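Local structure of Lmo0325 protein (Listeria monocytogenes EGD-e, 4RYK) at residues T30-R35 / L50-E55; S76-S81 / Y196-L201; L19-T24 / I60-D65; W83-E88 / Q99-K104. The protein is a putative transcriptional regulator that probably binds DNA through an N-terminal helix-turn-helix domain. One frame throughout, in Å; residues are numbered along the deposited sequence.

Overall arrangement
The N-terminal helix-turn-helix domain holds contacts 3 and 1. Contact 3 opens first, at 19-24, and closes at 60-65, joining the end of helix 10-20 to the link between helices 50-60 and 64-71. Contact 1 is nested inside this loop and packs the turn 30-35 on helix 50-60. The two touch where Phe53 meets Leu64. Contact 2 then opens a long loop at 76-81, after helix 64-71, and closes it at 196-201 in the all-helical C-terminal domain. Contact 4 is nested within it and joins helices 82-91 and 95-108. No loops cross. A salt bridge from Asp65 to Arg198 ties contact 3 to contact 2.

Contact 1 of 4, residues T30-R35 / L50-E55. With GLC (alpha-D-glucopyranose), chain B.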
loop_
_atom_site.group_PDB
_atom_site.type_symbol
_atom_site.label_atom_id
_atom_site.label_comp_id
_atom_site.label_asym_id
_atom_site.label_seq_id
_atom_site.Cartn_x
_atom_site.Cartn_y
_atom_site.Cartn_z
ATOM N N THR A 30 -25.761 -15.704 10.335
ATOM C CA THR A 30 -26.459 -15.833 11.584
ATOM C C THR A 30 -26.050 -14.738 12.544
ATOM O O THR A 30 -24.871 -14.474 12.728
ATOM C CB THR A 30 -26.194 -17.176 12.287
ATOM O OG1 THR A 30 -26.598 -18.225 11.429
ATOM C CG2 THR A 30 -27.057 -17.299 13.548
ATOM N N GLY A 31 -27.058 -14.084 13.106
ATOM C CA GLY A 31 -26.875 -12.950 13.997
ATOM C C GLY A 31 -26.631 -11.654 13.238
ATOM O O GLY A 31 -26.542 -10.594 13.845
ATOM N N ILE A 32 -26.538 -11.692 11.910
ATOM C CA ILE A 32 -26.333 -10.423 11.177
ATOM C C ILE A 32 -27.626 -10.059 10.463
ATOM O O ILE A 32 -28.198 -9.015 10.703
ATOM C CB ILE A 32 -25.151 -10.529 10.181
ATOM C CG1 ILE A 32 -23.834 -10.764 10.933
ATOM C CG2 ILE A 32 -25.019 -9.275 9.326
ATOM C CD1 ILE A 32 -22.720 -11.263 10.053
ATOM N N ILE A 33 -28.090 -10.965 9.609
ATOM C CA ILE A 33 -29.373 -10.831 8.945
ATOM C C ILE A 33 -30.033 -12.197 8.832
ATOM O O ILE A 33 -29.374 -13.230 8.895
ATOM C CB ILE A 33 -29.226 -10.292 7.524
ATOM C CG1 ILE A 33 -28.194 -11.135 6.716
ATOM C CG2 ILE A 33 -28.837 -8.830 7.577
ATOM C CD1 ILE A 33 -28.123 -10.806 5.241
ATOM N N SER A 34 -31.324 -12.176 8.581
ATOM C CA SER A 34 -32.103 -13.369 8.578
ATOM C C SER A 34 -31.849 -14.174 7.335
ATOM O O SER A 34 -31.294 -13.698 6.327
ATOM C CB SER A 34 -33.573 -13.017 8.606
ATOM O OG SER A 34 -33.887 -12.368 7.396
ATOM N N ARG A 35 -32.308 -15.398 7.434
ATOM C CA ARG A 35 -32.146 -16.357 6.402
ATOM C C ARG A 35 -32.589 -15.824 5.063
ATOM O O ARG A 35 -31.829 -15.813 4.117
ATOM C CB ARG A 35 -32.931 -17.625 6.765
ATOM C CG ARG A 35 -32.984 -18.705 5.676
ATOM C CD ARG A 35 -31.680 -19.504 5.499
ATOM N NE ARG A 35 -30.519 -18.880 6.163
ATOM C CZ ARG A 35 -29.584 -18.114 5.580
ATOM N NH1 ARG A 35 -29.627 -17.856 4.258
ATOM N NH2 ARG A 35 -28.599 -17.590 6.344
ATOM N N LEU A 50 -23.998 -0.576 4.839
ATOM C CA LEU A 50 -22.573 -0.670 5.057
ATOM C C LEU A 50 -22.193 -1.297 6.403
ATOM O O LEU A 50 -21.235 -2.083 6.456
ATOM C CB LEU A 50 -21.904 0.698 4.898
ATOM C CG LEU A 50 -20.428 0.809 5.244
ATOM C CD1 LEU A 50 -19.556 -0.152 4.452
ATOM C CD2 LEU A 50 -20.002 2.247 4.958
ATOM N N SER A 51 -22.918 -1.010 7.474
ATOM C CA SER A 51 -22.537 -1.614 8.761
ATOM C C SER A 51 -22.781 -3.105 8.758
ATOM O O SER A 51 -22.005 -3.832 9.336
ATOM C CB SER A 51 -23.212 -0.969 9.980
ATOM O OG SER A 51 -24.503 -0.596 9.655
ATOM N N LEU A 52 -23.845 -3.566 8.113
ATOM C CA LEU A 52 -24.101 -4.992 8.061
ATOM C C LEU A 52 -23.092 -5.651 7.164
ATOM O O LEU A 52 -22.638 -6.772 7.429
ATOM C CB LEU A 52 -25.491 -5.270 7.538
ATOM C CG LEU A 52 -26.548 -4.841 8.561
ATOM C CD1 LEU A 52 -27.910 -4.914 7.922
ATOM C CD2 LEU A 52 -26.498 -5.720 9.802
ATOM N N PHE A 53 -22.736 -4.946 6.097
ATOM C CA PHE A 53 -21.770 -5.459 5.141
ATOM C C PHE A 53 -20.409 -5.719 5.781
ATOM O O PHE A 53 -19.837 -6.768 5.541
ATOM C CB PHE A 53 -21.634 -4.537 3.940
ATOM C CG PHE A 53 -20.835 -5.117 2.810
ATOM C CD1 PHE A 53 -21.341 -6.181 2.050
ATOM C CD2 PHE A 53 -19.611 -4.580 2.455
ATOM C CE1 PHE A 53 -20.623 -6.708 0.989
ATOM C CE2 PHE A 53 -18.887 -5.126 1.413
ATOM C CZ PHE A 53 -19.394 -6.188 0.675
ATOM N N GLU A 54 -19.926 -4.819 6.642
ATOM C CA GLU A 54 -18.655 -5.011 7.351
ATOM C C GLU A 54 -18.697 -6.283 8.195
ATOM O O GLU A 54 -17.703 -7.004 8.293
ATOM C CB GLU A 54 -18.318 -3.837 8.277
ATOM C CG GLU A 54 -18.099 -2.480 7.624
ATOM C CD GLU A 54 -17.321 -1.527 8.567
ATOM O OE1 GLU A 54 -17.918 -0.589 9.178
ATOM O OE2 GLU A 54 -16.104 -1.736 8.746
ATOM N N GLU A 55 -19.838 -6.573 8.815
ATOM C CA GLU A 55 -19.925 -7.782 9.657
ATOM C C GLU A 55 -19.868 -9.026 8.798
ATOM O O GLU A 55 -19.248 -10.030 9.172
ATOM C CB GLU A 55 -21.197 -7.768 10.495
ATOM C CG GLU A 55 -21.240 -6.615 11.492
ATOM C CD GLU A 55 -22.589 -6.464 12.152
ATOM O OE1 GLU A 55 -23.268 -7.475 12.423
ATOM O OE2 GLU A 55 -22.975 -5.308 12.428
HETATM C C1 GLC B . -32.346 -10.952 12.451
HETATM C C2 GLC B . -31.751 -9.793 13.278
HETATM C C3 GLC B . -30.417 -10.191 13.876
HETATM C C4 GLC B . -30.671 -11.577 14.432
HETATM C C5 GLC B . -30.504 -12.433 13.170
HETATM C C6 GLC B . -30.677 -13.937 13.340
HETATM O O2 GLC B . -31.563 -8.618 12.489
HETATM O O3 GLC B . -29.947 -9.273 14.856
HETATM O O4 GLC B . -29.800 -11.850 15.536
HETATM O O5 GLC B . -31.406 -11.996 12.136
HETATM O O6 GLC B . -29.726 -14.503 12.426
#
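Ile32 and Leu52 form the tight part of this contact. Their side chains slide past each other in opposite directions, and Ile32 CG2 lies 3.9 Å from Leu52 CD2. The same CD2 methyl also lies 3.8 Å from Ile32 O. Next along the loop, Ile33 sets its CG2 branch 4.0 Å from Leu52 CD1. The two methyls of Leu52 are thus divided between two consecutive isoleucines. Ile32 is buried and also packs on Ile56 and Arg59 of the same helix, while Ile33 turns to Ala38 of helix 35-42.

Glu55 forms the outer edge of the contact, more open to solvent than the buried Ile32 and Ile33. Its CG is anti to the carbonyl carbon (chi1 -64°) and the chain runs on extended, alongside Ile32. Its OE1 comes within 3.7 Å of Ile32 CG1. This is van der Waals contact, and no hydrogen bond crosses between the segments.

On its other side the loop carries a bound sugar. A glucose ring lies against the backbone of 30-34, held by a nearly straight bond from Gly31 N to its O6 (2.8 Å, 166°). Ser34 also touches the bound fructose. Ser34 is the N-cap of helix 35-42, and its OG makes a weak bond to Tyr37 N. Loop 30-34, between helices 25-29 and 35-42 and packed on helix 50-60, is consistent with the turn of a helix-turn-helix of the XRE type.

Contact 2 of 4, residues S76-S81 / Y196-L201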
loop_
_atom_site.group_PDB
_atom_site.type_symbol
_atom_site.label_atom_id
_atom_site.label_comp_id
_atom_site.label_asym_id
_atom_site.label_seq_id
_atom_site.Cartn_x
_atom_site.Cartn_y
_atom_site.Cartn_z
ATOM N N SER A 76 -8.479 -1.856 -10.055
ATOM C CA SER A 76 -8.115 -0.715 -9.226
ATOM C C SER A 76 -8.474 -0.943 -7.745
ATOM O O SER A 76 -9.280 -1.834 -7.387
ATOM C CB SER A 76 -8.661 0.624 -9.775
ATOM O OG SER A 76 -10.071 0.639 -9.861
ATOM N N THR A 77 -7.789 -0.151 -6.914
ATOM C CA THR A 77 -8.108 0.035 -5.500
ATOM C C THR A 77 -8.861 1.373 -5.257
ATOM O O THR A 77 -9.085 1.738 -4.110
ATOM C CB THR A 77 -6.847 -0.045 -4.589
ATOM O OG1 THR A 77 -5.971 1.084 -4.827
ATOM C CG2 THR A 77 -6.100 -1.363 -4.815
ATOM N N GLU A 78 -9.238 2.096 -6.316
ATOM C CA GLU A 78 -10.208 3.210 -6.225
ATOM C C GLU A 78 -11.310 3.142 -7.328
ATOM O O GLU A 78 -11.064 2.809 -8.503
ATOM C CB GLU A 78 -9.509 4.597 -6.263
ATOM C CG GLU A 78 -8.613 4.955 -5.065
ATOM C CD GLU A 78 -7.180 4.418 -5.198
ATOM O OE1 GLU A 78 -6.529 4.838 -6.201
ATOM O OE2 GLU A 78 -6.711 3.590 -4.327
ATOM N N ASP A 79 -12.525 3.441 -6.879
ATOM C CA ASP A 79 -13.705 3.738 -7.711
ATOM C C ASP A 79 -13.415 4.850 -8.736
ATOM O O ASP A 79 -13.538 4.673 -9.943
ATOM C CB ASP A 79 -14.828 4.198 -6.739
ATOM C CG ASP A 79 -16.244 4.169 -7.340
ATOM O OD1 ASP A 79 -16.509 3.529 -8.412
ATOM O OD2 ASP A 79 -17.102 4.803 -6.666
ATOM N N ASP A 80 -12.997 5.989 -8.197
ATOM C CA ASP A 80 -12.804 7.227 -8.946
ATOM C C ASP A 80 -11.369 7.202 -9.433
ATOM O O ASP A 80 -10.443 7.197 -8.665
ATOM C CB ASP A 80 -13.117 8.390 -7.996
ATOM C CG ASP A 80 -12.728 9.759 -8.541
ATOM O OD1 ASP A 80 -12.158 9.890 -9.632
ATOM O OD2 ASP A 80 -13.001 10.725 -7.818
ATOM N N SER A 81 -11.181 7.103 -10.732
ATOM C CA SER A 81 -9.856 6.925 -11.277
ATOM C C SER A 81 -9.271 8.253 -11.784
ATOM O O SER A 81 -8.273 8.257 -12.539
ATOM C CB SER A 81 -9.961 5.919 -12.425
ATOM O OG SER A 81 -10.950 6.388 -13.337
ATOM N N TYR A 196 -0.419 5.752 7.125
ATOM C CA TYR A 196 -1.319 5.173 6.151
ATOM C C TYR A 196 -0.426 4.705 4.972
ATOM O O TYR A 196 0.332 5.474 4.385
ATOM C CB TYR A 196 -2.362 6.200 5.730
ATOM C CG TYR A 196 -3.415 5.764 4.724
ATOM C CD1 TYR A 196 -4.024 4.512 4.789
ATOM C CD2 TYR A 196 -3.866 6.650 3.763
ATOM C CE1 TYR A 196 -4.983 4.140 3.863
ATOM C CE2 TYR A 196 -4.810 6.288 2.840
ATOM C CZ TYR A 196 -5.374 5.042 2.895
ATOM O OH TYR A 196 -6.324 4.734 1.951
ATOM N N ASP A 197 -0.453 3.421 4.675
ATOM C CA ASP A 197 0.410 2.900 3.612
ATOM C C ASP A 197 0.304 3.731 2.349
ATOM O O ASP A 197 1.317 4.192 1.837
ATOM C CB ASP A 197 0.207 1.382 3.358
ATOM C CG ASP A 197 -1.197 1.005 2.940
ATOM O OD1 ASP A 197 -2.142 1.806 2.848
ATOM O OD2 ASP A 197 -1.364 -0.191 2.709
ATOM N N ARG A 198 -0.905 4.032 1.908
ATOM C CA ARG A 198 -1.065 4.798 0.661
ATOM C C ARG A 198 -0.692 6.268 0.822
ATOM O O ARG A 198 -0.138 6.871 -0.087
ATOM C CB ARG A 198 -2.496 4.652 0.122
ATOM C CG ARG A 198 -2.664 3.266 -0.504
ATOM C CD ARG A 198 -4.093 2.885 -0.767
ATOM N NE ARG A 198 -4.134 1.476 -1.097
ATOM C CZ ARG A 198 -5.214 0.713 -1.081
ATOM N NH1 ARG A 198 -6.392 1.234 -0.823
ATOM N NH2 ARG A 198 -5.116 -0.587 -1.336
ATOM N N GLY A 199 -0.984 6.842 1.973
ATOM C CA GLY A 199 -0.752 8.245 2.160
ATOM C C GLY A 199 0.709 8.478 2.316
ATOM O O GLY A 199 1.243 9.454 1.846
ATOM N N ARG A 200 1.377 7.563 2.982
ATOM C CA ARG A 200 2.804 7.709 3.179
ATOM C C ARG A 200 3.572 7.883 1.870
ATOM O O ARG A 200 4.435 8.748 1.751
ATOM C CB ARG A 200 3.318 6.548 4.004
ATOM C CG ARG A 200 4.816 6.411 4.043
ATOM C CD ARG A 200 5.220 5.437 5.119
ATOM N NE ARG A 200 4.744 4.096 4.866
ATOM C CZ ARG A 200 3.910 3.439 5.632
ATOM N NH1 ARG A 200 3.377 4.021 6.653
ATOM N NH2 ARG A 200 3.555 2.201 5.324
ATOM N N LEU A 201 3.251 7.113 0.864
ATOM C CA LEU A 201 3.987 7.202 -0.390
ATOM C C LEU A 201 3.656 8.493 -1.158
ATOM O O LEU A 201 4.509 9.078 -1.800
ATOM C CB LEU A 201 3.662 5.995 -1.298
ATOM C CG LEU A 201 4.011 4.593 -0.716
ATOM C CD1 LEU A 201 3.610 3.448 -1.679
ATOM C CD2 LEU A 201 5.496 4.497 -0.399
HETATM O O HOH W 1 -7.854 3.811 -1.746
#
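Thr77 sits over one face of the Arg198 guanidinium, where the loop between helices 64-71 and 82-91 meets helix 197-216 of the Rgg-like C-terminal region. The two side chains come from opposite directions. Thr77 OG1 stands 3.8 Å above the guanidinium plane, over its centre. Thr77 CG2 reaches toward one corner, 3.7 Å from Arg198 NH2. The arginine is extended from CG to NE, with CG anti to its carbonyl carbon (chi1 -75°), and this brings the flat group out to the loop.

Thr77 OG1 does not bond to the arginine. It donates to Glu78 OE2 (2.7 Å) and meets that oxygen from above the carboxylate plane, 47° out of it. Glu78 OE2 lies obliquely to the guanidinium, 4.2 Å from Arg198 NH1. No N-H points at it, so only the opposite charges act directly.

Arg198 finds its ionic partners outside the two segments. Its NE pairs with Asp197 OD2 of the second subunit, and its NH2 with Asp65 OD2 of its own chain. These partners probably fix the rotation of the group and present a face to Thr77. The contact therefore also borders the second subunit. Water 1 completes the link to Glu78: it donates to Glu78 OE2 at 2.8 Å and accepts a weak bond from Arg198 NH1 at 3.1 Å.

Contact 3 of 4, residues L19-T24 / I60-D65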
loop_
_atom_site.group_PDB
_atom_site.type_symbol
_atom_site.label_atom_id
_atom_site.label_comp_id
_atom_site.label_asym_id
_atom_site.label_seq_id
_atom_site.Cartn_x
_atom_site.Cartn_y
_atom_site.Cartn_z
ATOM N N LEU A 19 -18.924 -19.559 -1.119
ATOM C CA LEU A 19 -18.875 -20.887 -1.668
ATOM C C LEU A 19 -17.448 -21.383 -1.883
ATOM O O LEU A 19 -17.164 -22.569 -1.599
ATOM C CB LEU A 19 -19.686 -21.012 -2.961
ATOM C CG LEU A 19 -21.184 -20.895 -2.689
ATOM C CD1 LEU A 19 -21.939 -20.641 -3.994
ATOM C CD2 LEU A 19 -21.709 -22.177 -2.029
ATOM N N SER A 20 -16.534 -20.518 -2.306
ATOM C CA SER A 20 -15.155 -20.961 -2.606
ATOM C C SER A 20 -14.510 -21.423 -1.281
ATOM O O SER A 20 -13.606 -22.240 -1.266
ATOM C CB SER A 20 -14.321 -19.822 -3.244
ATOM O OG SER A 20 -14.101 -18.781 -2.277
ATOM N N LYS A 21 -14.985 -20.891 -0.164
ATOM C CA LYS A 21 -14.394 -21.230 1.144
ATOM C C LYS A 21 -15.079 -22.383 1.856
ATOM O O LYS A 21 -14.641 -22.794 2.942
ATOM C CB LYS A 21 -14.386 -19.983 2.051
ATOM C CG LYS A 21 -13.463 -18.879 1.511
ATOM C CD LYS A 21 -13.288 -17.791 2.540
ATOM C CE LYS A 21 -12.563 -16.561 2.020
ATOM N NZ LYS A 21 -11.320 -16.887 1.279
ATOM N N GLY A 22 -16.119 -22.925 1.234
ATOM C CA GLY A 22 -16.884 -24.005 1.802
ATOM C C GLY A 22 -17.707 -23.568 3.009
ATOM O O GLY A 22 -17.965 -24.388 3.872
ATOM N N LEU A 23 -18.100 -22.294 3.070
ATOM C CA LEU A 23 -18.883 -21.772 4.195
ATOM C C LEU A 23 -20.367 -21.823 3.935
ATOM O O LEU A 23 -20.833 -21.636 2.793
ATOM C CB LEU A 23 -18.482 -20.331 4.511
ATOM C CG LEU A 23 -17.003 -20.172 4.924
ATOM C CD1 LEU A 23 -16.577 -18.723 4.859
ATOM C CD2 LEU A 23 -16.718 -20.752 6.294
ATOM N N THR A 24 -21.123 -22.086 4.997
ATOM C CA THR A 24 -22.579 -22.160 4.868
ATOM C C THR A 24 -23.161 -20.747 5.037
ATOM O O THR A 24 -22.483 -19.852 5.548
ATOM C CB THR A 24 -23.210 -23.094 5.908
ATOM O OG1 THR A 24 -22.891 -22.632 7.217
ATOM C CG2 THR A 24 -22.678 -24.503 5.771
ATOM N N ILE A 60 -16.424 -13.890 6.251
ATOM C CA ILE A 60 -15.775 -14.588 5.161
ATOM C C ILE A 60 -14.301 -14.235 5.128
ATOM O O ILE A 60 -13.593 -14.725 4.257
ATOM C CB ILE A 60 -16.450 -14.360 3.792
ATOM C CG1 ILE A 60 -16.509 -12.872 3.421
ATOM C CG2 ILE A 60 -17.873 -14.889 3.771
ATOM C CD1 ILE A 60 -16.639 -12.619 1.942
HETATM N N MSE A 61 -13.821 -13.452 6.119
HETATM C CA MSE A 61 -12.402 -13.096 6.226
HETATM C C MSE A 61 -11.848 -12.388 5.008
HETATM O O MSE A 61 -10.756 -12.716 4.494
HETATM C CB MSE A 61 -11.608 -14.365 6.468
HETATM C CG MSE A 61 -11.619 -14.651 7.955
HETATM SE SE MSE A 61 -12.863 -16.129 8.092
HETATM C CE MSE A 61 -11.479 -17.473 7.543
ATOM N N VAL A 62 -12.594 -11.420 4.521
ATOM C CA VAL A 62 -12.123 -10.605 3.431
ATOM C C VAL A 62 -12.239 -9.140 3.845
ATOM O O VAL A 62 -13.330 -8.689 4.031
ATOM C CB VAL A 62 -12.966 -10.843 2.168
ATOM C CG1 VAL A 62 -12.535 -9.890 1.085
ATOM C CG2 VAL A 62 -12.792 -12.278 1.669
ATOM N N PRO A 63 -11.116 -8.431 4.016
ATOM C CA PRO A 63 -11.216 -6.988 4.342
ATOM C C PRO A 63 -11.903 -6.242 3.218
ATOM O O PRO A 63 -11.791 -6.605 2.042
ATOM C CB PRO A 63 -9.742 -6.535 4.452
ATOM C CG PRO A 63 -8.992 -7.792 4.869
ATOM C CD PRO A 63 -9.734 -8.950 4.199
ATOM N N LEU A 64 -12.602 -5.201 3.588
ATOM C CA LEU A 64 -13.303 -4.317 2.661
ATOM C C LEU A 64 -12.487 -3.942 1.428
ATOM O O LEU A 64 -12.964 -4.049 0.319
ATOM C CB LEU A 64 -13.752 -3.057 3.438
ATOM C CG LEU A 64 -14.627 -2.039 2.700
ATOM C CD1 LEU A 64 -15.923 -2.639 2.206
ATOM C CD2 LEU A 64 -14.935 -0.826 3.596
ATOM N N ASP A 65 -11.249 -3.508 1.600
ATOM C CA ASP A 65 -10.503 -3.049 0.449
ATOM C C ASP A 65 -10.209 -4.224 -0.514
ATOM O O ASP A 65 -10.127 -4.017 -1.715
ATOM C CB ASP A 65 -9.171 -2.464 0.907
ATOM C CG ASP A 65 -8.423 -1.760 -0.217
ATOM O OD1 ASP A 65 -8.913 -0.666 -0.621
ATOM O OD2 ASP A 65 -7.346 -2.253 -0.669
#
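The flat group here is the peptide carbonyl of Ile60, and Lys21 meets it at the oxygen rather than over a face. Lys21 CE approaches nearly end on, 3.1 Å from Ile60 O, with a C=O...CE angle of about 162°. Lys21 CD follows at 3.5 Å from the same Ile60 O. A methylene next to an ammonium group is probably polarised, which would suit such close approach to a carbonyl oxygen. The lysine is extended up to CE and bends at its last torsion (chi4 -48°). Its NZ turns to the second subunit, where it forms a salt bridge with Glu163 and a hydrogen bond with Thr160.

Both segments belong to the helix-turn-helix domain. Each segment includes the C-terminal end of a helix, closed by a Schellman motif at Gly22 and at the selenomethionine Met61, both with positive phi.

The rest of the contact is apolar. Leu23 CD1 lies 4.2 Å from Ile60 CG2, the two side chains meeting at a slant. Both also pack on Val28 of helix 25-29, and Ile60 reaches Ile14 and Ile17 of helix 10-20. Val62 adds its CG2, which is 4.3 Å from Lys21 CE.

Contact 4 of 4, residues W83-E88 / Q99-K104; sequences WIDFVE and QALLDK
Leu101 points one methyl at the backbone beside Asp85 and Phe86. The two segments are parts of successive helices, 82-91 and 95-108, which form an antiparallel helical hairpin; the second helix falls in the Rgg C-terminal region, whose family is related to TPR repeats. Leu101 has CG anti to the backbone N (chi1 -178°), which carries the branch out toward the other helix. Its CD2 then lies 4.2 Å from Asp85 CB and 4.4 Å from Phe86 N. The same leucine packs on Phe82 and Leu89, one turn to each side along helix 82-91.

The Phe86 ring also extends away from its own backbone N (chi1 178°). It is buried against Ile119 and Leu120, so the hairpin is joined to helix 113-132.

The polar side of the contact runs through water. Asp85 OD2 is hydrogen-bonded to Ser81 OG, just before helix 82-91. It also accepts from water 2 at 2.7 Å. Lys104 folds at its last two torsions and brings NZ to the same water, donating at 2.9 Å. The two charged groups stay apart, with Asp85 OD2 4.8 Å from Lys104 NZ. On helix 95-108 itself, Gln99 NE2 donates to Asp103 OD1 at 2.8 Å, approaching from above the carboxylate plane.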
loop_
_atom_site.group_PDB
_atom_site.type_symbol
_atom_site.label_atom_id
_atom_site.label_comp_id
_atom_site.label_asym_id
_atom_site.label_seq_id
_atom_site.Cartn_x
_atom_site.Cartn_y
_atom_site.Cartn_z
ATOM N N TRP A 83 -7.319 10.552 -10.526
ATOM C CA TRP A 83 -5.892 10.872 -10.298
ATOM C C TRP A 83 -4.967 9.871 -11.019
ATOM O O TRP A 83 -3.934 10.248 -11.571
ATOM C CB TRP A 83 -5.551 10.969 -8.807
ATOM C CG TRP A 83 -6.122 12.226 -8.193
ATOM C CD1 TRP A 83 -7.184 12.326 -7.367
ATOM C CD2 TRP A 83 -5.676 13.556 -8.443
ATOM N NE1 TRP A 83 -7.400 13.661 -7.044
ATOM C CE2 TRP A 83 -6.492 14.420 -7.721
ATOM C CE3 TRP A 83 -4.651 14.097 -9.222
ATOM C CZ2 TRP A 83 -6.339 15.793 -7.771
ATOM C CZ3 TRP A 83 -4.489 15.461 -9.260
ATOM C CH2 TRP A 83 -5.318 16.291 -8.532
ATOM N N ILE A 84 -5.353 8.606 -11.011
ATOM C CA ILE A 84 -4.638 7.584 -11.789
ATOM C C ILE A 84 -4.588 7.992 -13.270
ATOM O O ILE A 84 -3.520 8.011 -13.889
ATOM C CB ILE A 84 -5.361 6.237 -11.694
ATOM C CG1 ILE A 84 -5.220 5.654 -10.277
ATOM C CG2 ILE A 84 -4.829 5.271 -12.748
ATOM C CD1 ILE A 84 -6.350 4.701 -9.897
ATOM N N ASP A 85 -5.750 8.325 -13.827
ATOM C CA ASP A 85 -5.820 8.677 -15.256
ATOM C C ASP A 85 -5.025 9.910 -15.525
ATOM O O ASP A 85 -4.308 9.984 -16.508
ATOM C CB ASP A 85 -7.247 8.950 -15.690
ATOM C CG ASP A 85 -8.128 7.739 -15.558
ATOM O OD1 ASP A 85 -7.575 6.639 -15.544
ATOM O OD2 ASP A 85 -9.371 7.890 -15.453
ATOM N N PHE A 86 -5.147 10.899 -14.650
ATOM C CA PHE A 86 -4.500 12.176 -14.914
ATOM C C PHE A 86 -2.984 12.056 -14.901
ATOM O O PHE A 86 -2.260 12.669 -15.698
ATOM C CB PHE A 86 -4.937 13.209 -13.866
ATOM C CG PHE A 86 -4.274 14.539 -14.027
ATOM C CD1 PHE A 86 -4.536 15.335 -15.155
ATOM C CD2 PHE A 86 -3.350 14.987 -13.099
ATOM C CE1 PHE A 86 -3.920 16.563 -15.329
ATOM C CE2 PHE A 86 -2.734 16.219 -13.253
ATOM C CZ PHE A 86 -3.027 17.014 -14.366
ATOM N N VAL A 87 -2.498 11.287 -13.951
ATOM C CA VAL A 87 -1.072 11.058 -13.812
ATOM C C VAL A 87 -0.517 10.327 -15.029
ATOM O O VAL A 87 0.519 10.689 -15.593
ATOM C CB VAL A 87 -0.843 10.229 -12.528
ATOM C CG1 VAL A 87 0.564 9.655 -12.456
ATOM C CG2 VAL A 87 -1.143 11.097 -11.315
ATOM N N GLU A 88 -1.218 9.291 -15.449
ATOM C CA GLU A 88 -0.821 8.590 -16.657
ATOM C C GLU A 88 -0.793 9.515 -17.878
ATOM O O GLU A 88 0.173 9.535 -18.610
ATOM C CB GLU A 88 -1.752 7.438 -16.905
ATOM C CG GLU A 88 -1.461 6.774 -18.219
ATOM C CD GLU A 88 -2.015 5.386 -18.253
ATOM O OE1 GLU A 88 -3.029 5.170 -17.554
ATOM O OE2 GLU A 88 -1.434 4.527 -18.957
ATOM N N GLN A 99 -7.981 16.074 -22.835
ATOM C CA GLN A 99 -9.176 16.785 -23.277
ATOM C C GLN A 99 -10.410 15.865 -23.185
ATOM O O GLN A 99 -11.495 16.304 -22.799
ATOM C CB GLN A 99 -9.004 17.294 -24.701
ATOM C CG GLN A 99 -10.219 17.988 -25.286
ATOM C CD GLN A 99 -10.529 19.279 -24.561
ATOM O OE1 GLN A 99 -9.690 20.177 -24.455
ATOM N NE2 GLN A 99 -11.740 19.369 -24.042
ATOM N N ALA A 100 -10.226 14.597 -23.511
ATOM C CA ALA A 100 -11.304 13.595 -23.369
ATOM C C ALA A 100 -11.675 13.370 -21.903
ATOM O O ALA A 100 -12.853 13.313 -21.525
ATOM C CB ALA A 100 -10.867 12.273 -24.014
ATOM N N LEU A 101 -10.669 13.256 -21.053
ATOM C CA LEU A 101 -10.966 13.201 -19.635
ATOM C C LEU A 101 -11.732 14.452 -19.189
ATOM O O LEU A 101 -12.685 14.363 -18.416
ATOM C CB LEU A 101 -9.699 13.027 -18.842
ATOM C CG LEU A 101 -9.904 12.919 -17.343
ATOM C CD1 LEU A 101 -10.740 11.702 -17.011
ATOM C CD2 LEU A 101 -8.577 12.829 -16.645
ATOM N N LEU A 102 -11.344 15.611 -19.697
ATOM C CA LEU A 102 -12.045 16.844 -19.358
ATOM C C LEU A 102 -13.484 16.843 -19.838
ATOM O O LEU A 102 -14.372 17.183 -19.081
ATOM C CB LEU A 102 -11.314 18.040 -19.923
ATOM C CG LEU A 102 -11.927 19.418 -19.739
ATOM C CD1 LEU A 102 -12.216 19.693 -18.269
ATOM C CD2 LEU A 102 -10.945 20.435 -20.295
ATOM N N ASP A 103 -13.716 16.450 -21.085
ATOM C CA ASP A 103 -15.084 16.305 -21.623
ATOM C C ASP A 103 -15.954 15.370 -20.784
ATOM O O ASP A 103 -17.116 15.670 -20.519
ATOM C CB ASP A 103 -15.062 15.779 -23.065
ATOM C CG ASP A 103 -14.408 16.774 -24.080
ATOM O OD1 ASP A 103 -14.158 17.964 -23.795
ATOM O OD2 ASP A 103 -14.136 16.359 -25.213
ATOM N N LYS A 104 -15.400 14.238 -20.372
ATOM C CA LYS A 104 -16.173 13.287 -19.575
ATOM C C LYS A 104 -16.632 13.892 -18.257
ATOM O O LYS A 104 -17.824 13.958 -17.998
ATOM C CB LYS A 104 -15.367 12.017 -19.312
ATOM C CG LYS A 104 -15.982 11.083 -18.269
ATOM C CD LYS A 104 -15.533 9.635 -18.428
ATOM C CE LYS A 104 -14.044 9.446 -18.181
ATOM N NZ LYS A 104 -13.730 9.318 -16.729
HETATM O O HOH W 2 -11.600 9.161 -14.744
#